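Local coordinates for protein metallo-beta-lactamase (Serratia marcescens, PDB 5B1U) that hydrolyses the beta-lactam ring of antibiotics as a zinc-dependent enzyme of subclass B3, and is caught here with an opened carbapenem product, at residues A146-T151 against V193-G198. Sequence-based numbering, arbitrary orientation.
Sequences ATPGHT and VASLRG. With ZN (zinc ion), chain B; HIW ((2R,4S)-2-[(1S,2R)-1-carboxy-2-hydroxypropyl]-4-[(2-{[(Z)-iminomethyl]amino}ethyl)sulfanyl]-3,4-dihydro-2H-pyrrole-5-ca rboxylic acid), chain V.
Leu196 and Gly149 illustrate how a metal-bearing loop can be seated on a helix largely by packing. With its CG anti to the carbonyl carbon (chi1 -78°), Leu196 leans off helix 190-204 and rests CG and the CD2 methyl on the bare CA of Gly149, each at 3.6 Å. The missing side chain, at a phi of 142°, lets the leucine come this close. The same methyl comes within 3.8 Å of the backbone N of His150. Next to it on the helix, Ser195 lays CB and OG against the CB and CG atoms of Pro148; proline CG stands 3.8 Å from Ser195 CB. Ser195 OG hydrogen-bonds to Glu191 O one turn back. Pro148 O and Ser195 O, both acceptors, sit 3.2 Å apart; the single Ser199 hydroxyl hydrogen-bonds to both, sharing its proton and probably easing their approach: a polar tie from loop to helix.

Beyond this seat, His150 extends the other way, its CG anti to the backbone N (chi1 -179°), and NE2 reaches the zinc ion at 2.1 Å. Thr177 O accepts the ND1 hydrogen, helping to fix the ring's rotation and keep NE2 available for the metal. The ring's CE1 lies 3.5 Å from ligand carboxylate carbon C31. With His72, His74 and a water that also hydrogen-bonds to ligand O62, His150, on the loop after strand 140-146 of the alpha-beta/beta-alpha fold, completes the three-histidine first zinc site of a subclass B3 metallo-beta-lactamase.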
ATOM      1  N   ALA A 146      -0.041 -11.042   4.969  1.00  3.67           N
ATOM      2  CA  ALA A 146      -1.434 -11.091   4.566  1.00  3.82           C
ATOM      3  C   ALA A 146      -2.240 -10.228   5.506  1.00  4.12           C
ATOM      4  O   ALA A 146      -2.273 -10.471   6.703  1.00  4.21           O
ATOM      5  CB  ALA A 146      -1.958 -12.526   4.542  1.00  4.02           C
ATOM      6  N   THR A 147      -2.968  -9.268   4.928  1.00  3.49           N
ATOM      7  CA  THR A 147      -3.862  -8.433   5.689  1.00  3.81           C
ATOM      8  C   THR A 147      -5.189  -8.316   4.929  1.00  3.38           C
ATOM      9  O   THR A 147      -5.585  -7.228   4.491  1.00  4.57           O
ATOM     10  CB  THR A 147      -3.266  -7.040   6.037  1.00  4.04           C
ATOM     11  OG1 THR A 147      -2.876  -6.333   4.848  1.00  4.65           O
ATOM     12  CG2 THR A 147      -2.085  -7.149   6.916  1.00  4.42           C
ATOM     13  N   PRO A 148      -5.922  -9.428   4.842  1.00  3.33           N
ATOM     14  CA  PRO A 148      -7.226  -9.450   4.176  1.00  3.38           C
ATOM     15  C   PRO A 148      -8.332  -8.720   4.932  1.00  3.49           C
ATOM     16  O   PRO A 148      -8.195  -8.375   6.121  1.00  3.88           O
ATOM     17  CB  PRO A 148      -7.548 -10.941   4.107  1.00  3.50           C
ATOM     18  CG  PRO A 148      -6.877 -11.486   5.294  1.00  3.54           C
ATOM     19  CD  PRO A 148      -5.577 -10.754   5.348  1.00  3.51           C
ATOM     20  N   GLY A 149      -9.397  -8.424   4.213  1.00  3.76           N
ATOM     21  CA  GLY A 149     -10.586  -7.884   4.826  1.00  4.15           C
ATOM     22  C   GLY A 149     -11.233  -6.839   3.981  1.00  4.55           C
ATOM     23  O   GLY A 149     -12.374  -6.969   3.547  1.00  5.63           O
ATOM     24  N   HIS A 150     -10.455  -5.818   3.658  1.00  3.80           N
ATOM     25  CA  HIS A 150     -10.854  -4.828   2.665  1.00  3.68           C
ATOM     26  C   HIS A 150     -10.881  -5.491   1.274  1.00  3.72           C
ATOM     27  O   HIS A 150     -11.731  -5.159   0.443  1.00  3.92           O
ATOM     28  CB  HIS A 150      -9.930  -3.604   2.777  1.00  3.48           C
ATOM     29  CG  HIS A 150     -10.243  -2.498   1.829  1.00  3.37           C
ATOM     30  ND1 HIS A 150     -11.151  -1.494   2.114  1.00  3.34           N
ATOM     31  CD2 HIS A 150      -9.599  -2.110   0.702  1.00  3.30           C
ATOM     32  CE1 HIS A 150     -11.127  -0.602   1.138  1.00  3.15           C
ATOM     33  NE2 HIS A 150     -10.254  -1.005   0.232  1.00  3.14           N
ATOM     34  N   THR A 151      -9.916  -6.374   1.027  1.00  3.24           N
ATOM     35  CA  THR A 151      -9.943  -7.306  -0.096  1.00  3.13           C
ATOM     36  C   THR A 151      -9.377  -8.636   0.418  1.00  3.42           C
ATOM     37  O   THR A 151      -8.615  -8.677   1.415  1.00  3.76           O
ATOM     38  CB  THR A 151      -9.077  -6.852  -1.298  1.00  3.04           C
ATOM     39  OG1 THR A 151      -7.693  -6.870  -0.930  1.00  2.88           O
ATOM     40  CG2 THR A 151      -9.465  -5.484  -1.860  1.00  3.00           C
ATOM     41  N   VAL A 193     -15.482 -10.498   8.069  1.00  3.14           N
ATOM     42  CA  VAL A 193     -15.308  -9.988   9.410  1.00  3.11           C
ATOM     43  C   VAL A 193     -14.095 -10.645  10.094  1.00  3.12           C
ATOM     44  O   VAL A 193     -13.311  -9.977  10.749  1.00  3.09           O
ATOM     45  CB  VAL A 193     -16.606 -10.175  10.211  1.00  3.40           C
ATOM     46  CG1 VAL A 193     -16.395  -9.870  11.684  1.00  3.30           C
ATOM     47  CG2 VAL A 193     -17.729  -9.314   9.650  1.00  3.62           C
ATOM     48  N   ALA A 194     -13.986 -11.986  10.021  1.00  2.86           N
ATOM     49  CA  ALA A 194     -12.847 -12.676  10.642  1.00  3.05           C
ATOM     50  C   ALA A 194     -11.521 -12.213  10.025  1.00  3.21           C
ATOM     51  O   ALA A 194     -10.519 -12.078  10.741  1.00  4.04           O
ATOM     52  CB  ALA A 194     -13.018 -14.179  10.534  1.00  3.03           C
ATOM     53  N   SER A 195     -11.508 -12.029   8.710  1.00  3.51           N
ATOM     54  CA  SER A 195     -10.315 -11.576   8.040  1.00  3.89           C
ATOM     55  C   SER A 195      -9.874 -10.195   8.504  1.00  3.83           C
ATOM     56  O   SER A 195      -8.709  -9.995   8.845  1.00  3.75           O
ATOM     57  CB  SER A 195     -10.510 -11.552   6.532  1.00  4.82           C
ATOM     58  OG  SER A 195     -10.409 -12.862   6.027  1.00  6.56           O
ATOM     59  N   LEU A 196     -10.795  -9.257   8.555  1.00  3.51           N
ATOM     60  CA  LEU A 196     -10.531  -7.930   9.111  1.00  3.49           C
ATOM     61  C   LEU A 196      -9.981  -7.984  10.521  1.00  3.81           C
ATOM     62  O   LEU A 196      -8.950  -7.393  10.819  1.00  4.01           O
ATOM     63  CB  LEU A 196     -11.785  -7.072   9.073  1.00  3.62           C
ATOM     64  CG  LEU A 196     -12.195  -6.445   7.743  1.00  4.21           C
ATOM     65  CD1 LEU A 196     -13.614  -5.929   7.819  1.00  4.47           C
ATOM     66  CD2 LEU A 196     -11.203  -5.384   7.312  1.00  4.17           C
ATOM     67  N   ARG A 197     -10.645  -8.752  11.380  1.00  3.69           N
ATOM     68  CA  ARG A 197     -10.136  -8.875  12.739  1.00  4.25           C
ATOM     69  C   ARG A 197      -8.752  -9.477  12.839  1.00  3.76           C
ATOM     70  O   ARG A 197      -7.937  -9.026  13.653  1.00  4.44           O
ATOM     71  CB  ARG A 197     -11.149  -9.613  13.615  1.00  4.44           C
ATOM     72  CG  ARG A 197     -12.432  -8.818  13.813  1.00  4.90           C
ATOM     73  CD  ARG A 197     -13.503  -9.592  14.563  1.00  5.69           C
ATOM     74  NE  ARG A 197     -14.617  -8.722  14.926  1.00  6.92           N
ATOM     75  CZ  ARG A 197     -15.815  -9.153  15.300  1.00  8.68           C
ATOM     76  NH1 ARG A 197     -16.736  -8.261  15.664  1.00 11.20           N
ATOM     77  NH2 ARG A 197     -16.069 -10.453  15.373  1.00 10.12           N
ATOM     78  N   GLY A 198      -8.461 -10.510  12.057  1.00  3.80           N
ATOM     79  CA  GLY A 198      -7.134 -11.066  12.049  1.00  3.98           C
ATOM     80  C   GLY A 198      -6.121 -10.033  11.613  1.00  3.81           C
ATOM     81  O   GLY A 198      -4.972 -10.061  12.046  1.00  4.26           O
TER
HETATM   82 ZN    ZN B 301      -9.520  -0.242  -1.556  1.00  3.89          ZN
HETATM   83  O31 HIW V 321      -9.495   2.353   2.765  1.00  8.30           O
HETATM   84  C31 HIW V 321      -9.499   2.485   1.528  1.00  7.80           C
HETATM   85  O32 HIW V 321      -8.476   2.049   0.826  1.00  5.30           O
HETATM   86  C3  HIW V 321     -10.575   3.254   0.916  1.00  8.65           C
HETATM   87  N4  HIW V 321     -10.543   3.621  -0.293  1.00  8.28           N
HETATM   88  C2  HIW V 321     -11.834   3.600   1.645  1.00 10.43           C
HETATM   89  C1  HIW V 321     -12.688   4.118   0.486  1.00 10.79           C
HETATM   90  C5  HIW V 321     -11.714   4.417  -0.682  1.00  9.97           C
HETATM   91  C6  HIW V 321     -12.158   4.036  -2.094  1.00 10.21           C
HETATM   92  C7  HIW V 321     -13.193   5.026  -2.567  1.00 13.59           C
HETATM   93  O71 HIW V 321     -13.756   4.844  -3.628  1.00 23.40           O
HETATM   94  O72 HIW V 321     -13.366   6.173  -1.958  1.00 19.60           O
HETATM   95  C61 HIW V 321     -12.748   2.635  -2.221  1.00 10.54           C
HETATM   96  O62 HIW V 321     -12.101   1.679  -1.373  1.00  7.84           O
HETATM   97  C62 HIW V 321     -12.622   2.133  -3.661  1.00 12.54           C
HETATM   98  S21 HIW V 321     -11.516   4.706   3.041  1.00 16.90           S
HETATM   99  C22 HIW V 321     -10.577   6.078   2.381  1.00 19.85           C
HETATM  100  C23 HIW V 321      -9.764   6.857   3.420  1.00 22.88           C
HETATM  101  N24 HIW V 321      -9.147   6.040   4.454  1.00 24.02           N
HETATM  102  C25 HIW V 321      -9.701   5.887   5.655  1.00 23.48           C
HETATM  103  N26 HIW V 321      -9.093   5.197   6.506  1.00 23.95           N
HETATM  104  O   HOH W   1      -9.403   1.564  -1.974  1.00  2.79           O